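Local coordinates for protein L-methionine gamma-lyase (Fusobacterium nucleatum subsp. nucleatum ATCC 25586, PDB 7BQW) that is a pyridoxal-phosphate-dependent lyase with an aminotransferase-like fold, here assembled from four protein chains, at residues E138-A143 and E167-I172; V132-L137 and N160-D165. All coordinates share one frame; numbering follows the deposited sequence.

Interaction 1: E138-A143 and E167-I172; sequences EEVKNA and EALSKI
Val140 and Leu169 meet at about a right angle and form the buried inner side of this contact. Methyl CD2 of Leu169 faces the fork of the valine, 3.7 Å from Val140 CG1 and 3.9 Å from Val140 CG2. Ile172 is the central residue and carries most of the contact, its CG2 branch lying 4.1 Å from Val140 CG1. Behind the patch Val140 also rests on Val132 of strand 128-132, while Leu169 reaches Leu137. Two short helices, 137-141 and 166-171, are thus brought side by side; each belongs to the connection leading from one parallel strand of the large sheet to another, the beta-alpha-beta arrangement of this aminotransferase-like domain. Ile172 carries CG1 anti to its backbone N (chi1 -159°) and is extended beyond it, which lays CD1 tightly against the lysine, 3.4 Å from Lys141 CB; CG1 lies 4.0 Å from Lys141 CG. CB and CG of the lysine make the close contacts, and the chain continues toward its exposed ammonium end. Looser and toward solvent, Glu138, folded at chi2 (-55°), brings OE1 to 3.9 Å from Ile172 CD1, a carboxylate oxygen beside a methyl with no hydrogen bond between the segments.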
ATOM      1  N   GLU A 138      41.451 -25.580   6.244  1.00 76.67           N
ATOM      2  CA  GLU A 138      41.657 -26.647   7.221  1.00 75.07           C
ATOM      3  C   GLU A 138      41.126 -26.256   8.598  1.00 72.25           C
ATOM      4  O   GLU A 138      40.592 -27.105   9.323  1.00 71.47           O
ATOM      5  CB  GLU A 138      43.140 -27.021   7.289  1.00 74.68           C
ATOM      6  CG  GLU A 138      43.576 -28.010   6.209  1.00 75.82           C
ATOM      7  CD  GLU A 138      42.738 -29.286   6.209  1.00 84.70           C
ATOM      8  OE1 GLU A 138      41.752 -29.372   5.437  1.00 74.72           O
ATOM      9  OE2 GLU A 138      43.070 -30.208   6.987  1.00 90.16           O
ATOM     10  N   GLU A 139      41.253 -24.978   8.973  1.00 71.00           N
ATOM     11  CA  GLU A 139      40.650 -24.504  10.215  1.00 67.00           C
ATOM     12  C   GLU A 139      39.156 -24.804  10.252  1.00 63.93           C
ATOM     13  O   GLU A 139      38.569 -24.928  11.332  1.00 67.27           O
ATOM     14  CB  GLU A 139      40.910 -23.005  10.370  1.00 62.41           C
ATOM     15  CG  GLU A 139      40.635 -22.416  11.748  1.00 63.08           C
ATOM     16  CD  GLU A 139      41.159 -20.989  11.849  1.00 65.35           C
ATOM     17  OE1 GLU A 139      41.814 -20.556  10.880  1.00 59.43           O
ATOM     18  OE2 GLU A 139      40.916 -20.301  12.870  1.00 64.52           O
ATOM     19  N   VAL A 140      38.531 -24.939   9.083  1.00 64.46           N
ATOM     20  CA  VAL A 140      37.139 -25.366   9.029  1.00 65.59           C
ATOM     21  C   VAL A 140      37.043 -26.875   9.181  1.00 65.01           C
ATOM     22  O   VAL A 140      36.142 -27.379   9.857  1.00 64.48           O
ATOM     23  CB  VAL A 140      36.481 -24.874   7.725  1.00 61.85           C
ATOM     24  CG1 VAL A 140      35.175 -25.623   7.443  1.00 53.64           C
ATOM     25  CG2 VAL A 140      36.241 -23.377   7.793  1.00 60.51           C
ATOM     26  N   LYS A 141      37.980 -27.616   8.577  1.00 67.31           N
ATOM     27  CA  LYS A 141      37.917 -29.076   8.611  1.00 65.88           C
ATOM     28  C   LYS A 141      38.019 -29.605  10.034  1.00 64.77           C
ATOM     29  O   LYS A 141      37.253 -30.489  10.440  1.00 56.46           O
ATOM     30  CB  LYS A 141      39.029 -29.681   7.756  1.00 70.74           C
ATOM     31  CG  LYS A 141      38.913 -31.199   7.619  1.00 76.58           C
ATOM     32  CD  LYS A 141      40.024 -31.794   6.769  1.00 75.85           C
ATOM     33  CE  LYS A 141      39.960 -33.311   6.798  1.00 77.20           C
ATOM     34  NZ  LYS A 141      38.580 -33.800   6.514  1.00 76.86           N
ATOM     35  N   ASN A 142      38.976 -29.087  10.800  1.00 64.14           N
ATOM     36  CA  ASN A 142      39.239 -29.599  12.135  1.00 65.40           C
ATOM     37  C   ASN A 142      38.332 -28.999  13.191  1.00 63.41           C
ATOM     38  O   ASN A 142      38.335 -29.486  14.325  1.00 63.24           O
ATOM     39  CB  ASN A 142      40.700 -29.361  12.491  1.00 66.29           C
ATOM     40  CG  ASN A 142      41.632 -30.204  11.645  1.00 74.54           C
ATOM     41  OD1 ASN A 142      42.321 -29.695  10.755  1.00 78.97           O
ATOM     42  ND2 ASN A 142      41.631 -31.513  11.895  1.00 76.31           N
ATOM     43  N   ALA A 143      37.562 -27.964  12.849  1.00 66.19           N
ATOM     44  CA  ALA A 143      36.483 -27.480  13.701  1.00 55.05           C
ATOM     45  C   ALA A 143      35.263 -28.374  13.643  1.00 54.48           C
ATOM     46  O   ALA A 143      34.318 -28.155  14.404  1.00 58.48           O
ATOM     47  CB  ALA A 143      36.074 -26.061  13.307  1.00 57.68           C
ATOM     48  N   GLU A 167      32.827 -23.607  -2.795  1.00 48.62           N
ATOM     49  CA  GLU A 167      32.836 -24.978  -3.294  1.00 52.78           C
ATOM     50  C   GLU A 167      33.803 -25.830  -2.487  1.00 52.91           C
ATOM     51  O   GLU A 167      33.465 -26.943  -2.062  1.00 49.97           O
ATOM     52  CB  GLU A 167      33.215 -24.990  -4.776  1.00 53.90           C
ATOM     53  CG  GLU A 167      33.140 -26.358  -5.455  1.00 57.10           C
ATOM     54  CD  GLU A 167      33.447 -26.276  -6.942  1.00 62.95           C
ATOM     55  OE1 GLU A 167      34.431 -25.591  -7.303  1.00 61.43           O
ATOM     56  OE2 GLU A 167      32.707 -26.882  -7.745  1.00 64.41           O
ATOM     57  N   ALA A 168      35.012 -25.299  -2.271  1.00 51.49           N
ATOM     58  CA  ALA A 168      35.982 -25.925  -1.386  1.00 48.88           C
ATOM     59  C   ALA A 168      35.365 -26.204  -0.024  1.00 58.27           C
ATOM     60  O   ALA A 168      35.520 -27.300   0.531  1.00 58.08           O
ATOM     61  CB  ALA A 168      37.213 -25.021  -1.254  1.00 46.01           C
ATOM     62  N   LEU A 169      34.613 -25.239   0.505  1.00 58.21           N
ATOM     63  CA  LEU A 169      34.039 -25.407   1.831  1.00 54.95           C
ATOM     64  C   LEU A 169      32.875 -26.382   1.834  1.00 55.39           C
ATOM     65  O   LEU A 169      32.644 -27.051   2.849  1.00 54.18           O
ATOM     66  CB  LEU A 169      33.622 -24.051   2.387  1.00 47.62           C
ATOM     67  CG  LEU A 169      34.898 -23.368   2.855  1.00 43.75           C
ATOM     68  CD1 LEU A 169      34.625 -21.966   3.195  1.00 48.17           C
ATOM     69  CD2 LEU A 169      35.423 -24.112   4.074  1.00 59.35           C
ATOM     70  N   SER A 170      32.151 -26.507   0.719  1.00 51.67           N
ATOM     71  CA  SER A 170      30.978 -27.377   0.738  1.00 52.96           C
ATOM     72  C   SER A 170      31.380 -28.846   0.707  1.00 57.31           C
ATOM     73  O   SER A 170      30.685 -29.694   1.279  1.00 53.03           O
ATOM     74  CB  SER A 170      30.054 -27.053  -0.433  1.00 51.13           C
ATOM     75  OG  SER A 170      29.432 -25.797  -0.242  1.00 51.12           O
ATOM     76  N   LYS A 171      32.495 -29.163   0.049  1.00 58.68           N
ATOM     77  CA  LYS A 171      32.961 -30.542   0.022  1.00 60.10           C
ATOM     78  C   LYS A 171      33.658 -30.922   1.321  1.00 58.10           C
ATOM     79  O   LYS A 171      33.513 -32.059   1.784  1.00 56.08           O
ATOM     80  CB  LYS A 171      33.869 -30.763  -1.194  1.00 64.24           C
ATOM     81  CG  LYS A 171      33.095 -30.835  -2.534  1.00 67.12           C
ATOM     82  CD  LYS A 171      31.664 -31.404  -2.340  1.00 68.91           C
ATOM     83  CE  LYS A 171      30.569 -30.329  -2.504  1.00 65.28           C
ATOM     84  NZ  LYS A 171      29.231 -30.774  -2.023  1.00 49.19           N
ATOM     85  N   ILE A 172      34.373 -29.977   1.939  1.00 54.68           N
ATOM     86  CA  ILE A 172      34.967 -30.193   3.257  1.00 52.48           C
ATOM     87  C   ILE A 172      33.932 -30.218   4.372  1.00 55.94           C
ATOM     88  O   ILE A 172      34.299 -30.377   5.540  1.00 65.22           O
ATOM     89  CB  ILE A 172      36.040 -29.105   3.483  1.00 57.48           C
ATOM     90  CG1 ILE A 172      37.062 -29.498   4.531  1.00 71.92           C
ATOM     91  CG2 ILE A 172      35.432 -27.824   3.973  1.00 64.35           C
ATOM     92  CD1 ILE A 172      38.074 -28.397   4.739  1.00 71.91           C
TER

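Interaction 2: V132-L137 and N160-D165; sequences VDTSNL and NLKIVD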
ATOM      1  N   VAL A 132      35.335 -19.725  13.580  1.00 56.72           N
ATOM      2  CA  VAL A 132      36.632 -19.959  12.947  1.00 59.09           C
ATOM      3  C   VAL A 132      36.816 -18.997  11.776  1.00 61.97           C
ATOM      4  O   VAL A 132      35.889 -18.308  11.344  1.00 61.71           O
ATOM      5  CB  VAL A 132      36.803 -21.415  12.448  1.00 60.66           C
ATOM      6  CG1 VAL A 132      36.371 -22.417  13.502  1.00 54.45           C
ATOM      7  CG2 VAL A 132      36.044 -21.640  11.145  1.00 58.45           C
ATOM      8  N   ASP A 133      38.033 -18.967  11.246  1.00 61.89           N
ATOM      9  CA  ASP A 133      38.272 -18.261   9.997  1.00 60.16           C
ATOM     10  C   ASP A 133      37.849 -19.182   8.866  1.00 60.69           C
ATOM     11  O   ASP A 133      38.539 -20.166   8.569  1.00 53.38           O
ATOM     12  CB  ASP A 133      39.730 -17.846   9.853  1.00 50.56           C
ATOM     13  CG  ASP A 133      39.960 -16.976   8.628  1.00 61.97           C
ATOM     14  OD1 ASP A 133      39.147 -17.053   7.679  1.00 59.98           O
ATOM     15  OD2 ASP A 133      40.953 -16.213   8.601  1.00 68.84           O
ATOM     16  N   THR A 134      36.715 -18.860   8.233  1.00 59.14           N
ATOM     17  CA  THR A 134      36.239 -19.694   7.141  1.00 55.93           C
ATOM     18  C   THR A 134      37.107 -19.569   5.901  1.00 52.87           C
ATOM     19  O   THR A 134      37.048 -20.448   5.040  1.00 57.42           O
ATOM     20  CB  THR A 134      34.785 -19.369   6.806  1.00 52.93           C
ATOM     21  OG1 THR A 134      34.618 -17.958   6.650  1.00 49.70           O
ATOM     22  CG2 THR A 134      33.877 -19.842   7.915  1.00 57.97           C
ATOM     23  N   SER A 135      37.918 -18.515   5.784  1.00 51.72           N
ATOM     24  CA  SER A 135      38.820 -18.450   4.638  1.00 54.07           C
ATOM     25  C   SER A 135      39.896 -19.525   4.729  1.00 60.16           C
ATOM     26  O   SER A 135      40.338 -20.049   3.698  1.00 66.38           O
ATOM     27  CB  SER A 135      39.431 -17.051   4.515  1.00 50.46           C
ATOM     28  OG  SER A 135      40.465 -16.840   5.458  1.00 53.48           O
ATOM     29  N   ASN A 136      40.298 -19.893   5.946  1.00 54.43           N
ATOM     30  CA  ASN A 136      41.228 -20.994   6.169  1.00 56.65           C
ATOM     31  C   ASN A 136      40.485 -22.317   6.014  1.00 67.42           C
ATOM     32  O   ASN A 136      39.640 -22.662   6.848  1.00 67.69           O
ATOM     33  CB  ASN A 136      41.848 -20.882   7.556  1.00 60.63           C
ATOM     34  CG  ASN A 136      42.971 -21.879   7.772  1.00 69.01           C
ATOM     35  OD1 ASN A 136      43.070 -22.893   7.071  1.00 71.02           O
ATOM     36  ND2 ASN A 136      43.837 -21.586   8.741  1.00 61.35           N
ATOM     37  N   LEU A 137      40.837 -23.082   4.974  1.00 66.23           N
ATOM     38  CA  LEU A 137      40.096 -24.302   4.650  1.00 65.25           C
ATOM     39  C   LEU A 137      40.229 -25.357   5.748  1.00 74.11           C
ATOM     40  O   LEU A 137      39.234 -25.974   6.157  1.00 67.40           O
ATOM     41  CB  LEU A 137      40.572 -24.860   3.305  1.00 69.58           C
ATOM     42  CG  LEU A 137      39.915 -24.332   2.022  1.00 66.25           C
ATOM     43  CD1 LEU A 137      38.396 -24.427   2.111  1.00 57.65           C
ATOM     44  CD2 LEU A 137      40.360 -22.901   1.741  1.00 66.08           C
ATOM     45  N   ASN A 160      35.526  -6.013   5.570  1.00 64.80           N
ATOM     46  CA  ASN A 160      36.609  -5.921   4.596  1.00 60.25           C
ATOM     47  C   ASN A 160      36.329  -6.756   3.353  1.00 55.23           C
ATOM     48  O   ASN A 160      37.256  -7.062   2.598  1.00 53.06           O
ATOM     49  CB  ASN A 160      37.945  -6.353   5.221  1.00 67.49           C
ATOM     50  CG  ASN A 160      38.127  -5.843   6.653  1.00 74.15           C
ATOM     51  OD1 ASN A 160      38.324  -4.648   6.886  1.00 74.42           O
ATOM     52  ND2 ASN A 160      38.080  -6.759   7.616  1.00 74.74           N
ATOM     53  N   LEU A 161      35.075  -7.147   3.144  1.00 50.52           N
ATOM     54  CA  LEU A 161      34.664  -8.012   2.044  1.00 48.86           C
ATOM     55  C   LEU A 161      35.538  -9.262   1.953  1.00 53.76           C
ATOM     56  O   LEU A 161      36.079  -9.606   0.899  1.00 53.75           O
ATOM     57  CB  LEU A 161      34.643  -7.244   0.729  1.00 61.21           C
ATOM     58  CG  LEU A 161      33.698  -6.057   0.848  1.00 53.31           C
ATOM     59  CD1 LEU A 161      34.492  -4.783   0.789  1.00 50.00           C
ATOM     60  CD2 LEU A 161      32.654  -6.105  -0.235  1.00 52.66           C
ATOM     61  N   LYS A 162      35.667  -9.950   3.084  1.00 52.35           N
ATOM     62  CA  LYS A 162      36.276 -11.268   3.078  1.00 49.65           C
ATOM     63  C   LYS A 162      35.572 -12.173   2.069  1.00 49.75           C
ATOM     64  O   LYS A 162      34.340 -12.300   2.068  1.00 44.95           O
ATOM     65  CB  LYS A 162      36.218 -11.885   4.479  1.00 60.16           C
ATOM     66  CG  LYS A 162      36.887 -13.257   4.608  1.00 56.92           C
ATOM     67  CD  LYS A 162      37.220 -13.544   6.071  1.00 60.72           C
ATOM     68  CE  LYS A 162      36.882 -14.975   6.458  1.00 55.75           C
ATOM     69  NZ  LYS A 162      37.024 -15.172   7.927  1.00 60.67           N
ATOM     70  N   ILE A 163      36.364 -12.754   1.183  1.00 49.20           N
ATOM     71  CA  ILE A 163      35.931 -13.781   0.252  1.00 46.60           C
ATOM     72  C   ILE A 163      36.272 -15.122   0.876  1.00 49.54           C
ATOM     73  O   ILE A 163      37.165 -15.227   1.726  1.00 50.63           O
ATOM     74  CB  ILE A 163      36.586 -13.603  -1.137  1.00 48.01           C
ATOM     75  CG1 ILE A 163      36.227 -12.229  -1.703  1.00 52.35           C
ATOM     76  CG2 ILE A 163      36.132 -14.688  -2.121  1.00 48.40           C
ATOM     77  CD1 ILE A 163      34.739 -12.070  -1.994  1.00 55.54           C
ATOM     78  N   VAL A 164      35.544 -16.151   0.455  1.00 50.93           N
ATOM     79  CA  VAL A 164      35.587 -17.487   1.029  1.00 50.88           C
ATOM     80  C   VAL A 164      35.110 -18.471  -0.038  1.00 56.32           C
ATOM     81  O   VAL A 164      34.044 -18.289  -0.638  1.00 54.09           O
ATOM     82  CB  VAL A 164      34.739 -17.530   2.316  1.00 49.12           C
ATOM     83  CG1 VAL A 164      34.201 -18.916   2.601  1.00 48.63           C
ATOM     84  CG2 VAL A 164      35.544 -17.013   3.487  1.00 43.76           C
ATOM     85  N   ASP A 165      35.907 -19.507  -0.289  1.00 54.85           N
ATOM     86  CA  ASP A 165      35.688 -20.431  -1.403  1.00 52.80           C
ATOM     87  C   ASP A 165      34.530 -21.357  -1.072  1.00 49.03           C
ATOM     88  O   ASP A 165      34.689 -22.324  -0.327  1.00 53.25           O
ATOM     89  CB  ASP A 165      36.966 -21.220  -1.684  1.00 46.79           C
ATOM     90  CG  ASP A 165      36.880 -22.064  -2.951  1.00 44.86           C
ATOM     91  OD1 ASP A 165      35.846 -22.729  -3.182  1.00 53.51           O
ATOM     92  OD2 ASP A 165      37.862 -22.084  -3.719  1.00 50.26           O
TER
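A single carboxylate oxygen, Asp133 OD1, accepts hydrogen bonds from three donors at once, and the one crossing from the other segment, the ammonium group of Lys162, meets it from far out of the carboxylate plane. Lys162 NZ lies 2.8 Å from Asp133 OD1, a salt bridge with the nitrogen 68° above that plane. The other two bonds come from Ser135: OG donates to Asp133 OD1 at 2.6 Å on the syn side, 35° out of plane, whereas the backbone N of Ser135 donates to Asp133 OD1 at 2.7 Å on the anti side. The last of these closes an Asx turn, and together the two bonds tie the carboxylate to Ser135, two residues further on, and help to fix its rotation. Lys162 has a second and stronger polar partner, Asp107, whose carboxylate also accepts a hydrogen bond from the backbone N of Thr134; two acidic groups so placed would probably favour a charged lysine. Segments 132-137 and 160-165 lie in the loops that follow parallel strands 128-132 and 148-154 of the large sheet, and each supplies the N-cap of the following helix, Asn136 for 137-141 and Asp165 for 166-171. Beside the ionic group, aliphatic carbons of Lys162 and Val164 pack against the turn. The lysine chain, bent at chi3 (137°), passes it with CE 3.8 Å from Ser135 CB. Val164 points its CB toward the turn and crosses Thr134 at about a right angle: CG2 approaches Thr134 OG1 to 3.4 Å and Ser135 N to 3.6 Å, and CG1 stands 4.0 Å from Thr134 O. Beyond, Ile163 turns away to pack on helix 298-304, where Lys303 pairs with Asp165 and Gln304 bonds to the carbonyl of Val164.

Overall arrangement
From the N terminus, strand 128-132 runs into loop 132-137, which passes into helix 137-141, the carrier of most of segment 138-143; after strand 148-154 the same sequence of loop then helix recurs as 160-165 and 167-172. Interaction 2 closes a loop of 22 intervening residues by joining the two loops, and interaction 1 closes one of 23 by joining the two helices. Because their segments alternate along the chain, the contacts cross rather than nest. The centres of interactions 1 and 2 lie about 11 Å apart, and Leu169 of interaction 1 packs on Val164 of interaction 2. Two successive strand-to-helix connections of the large sheet are thereby matched piece by piece, loop against loop and helix against helix.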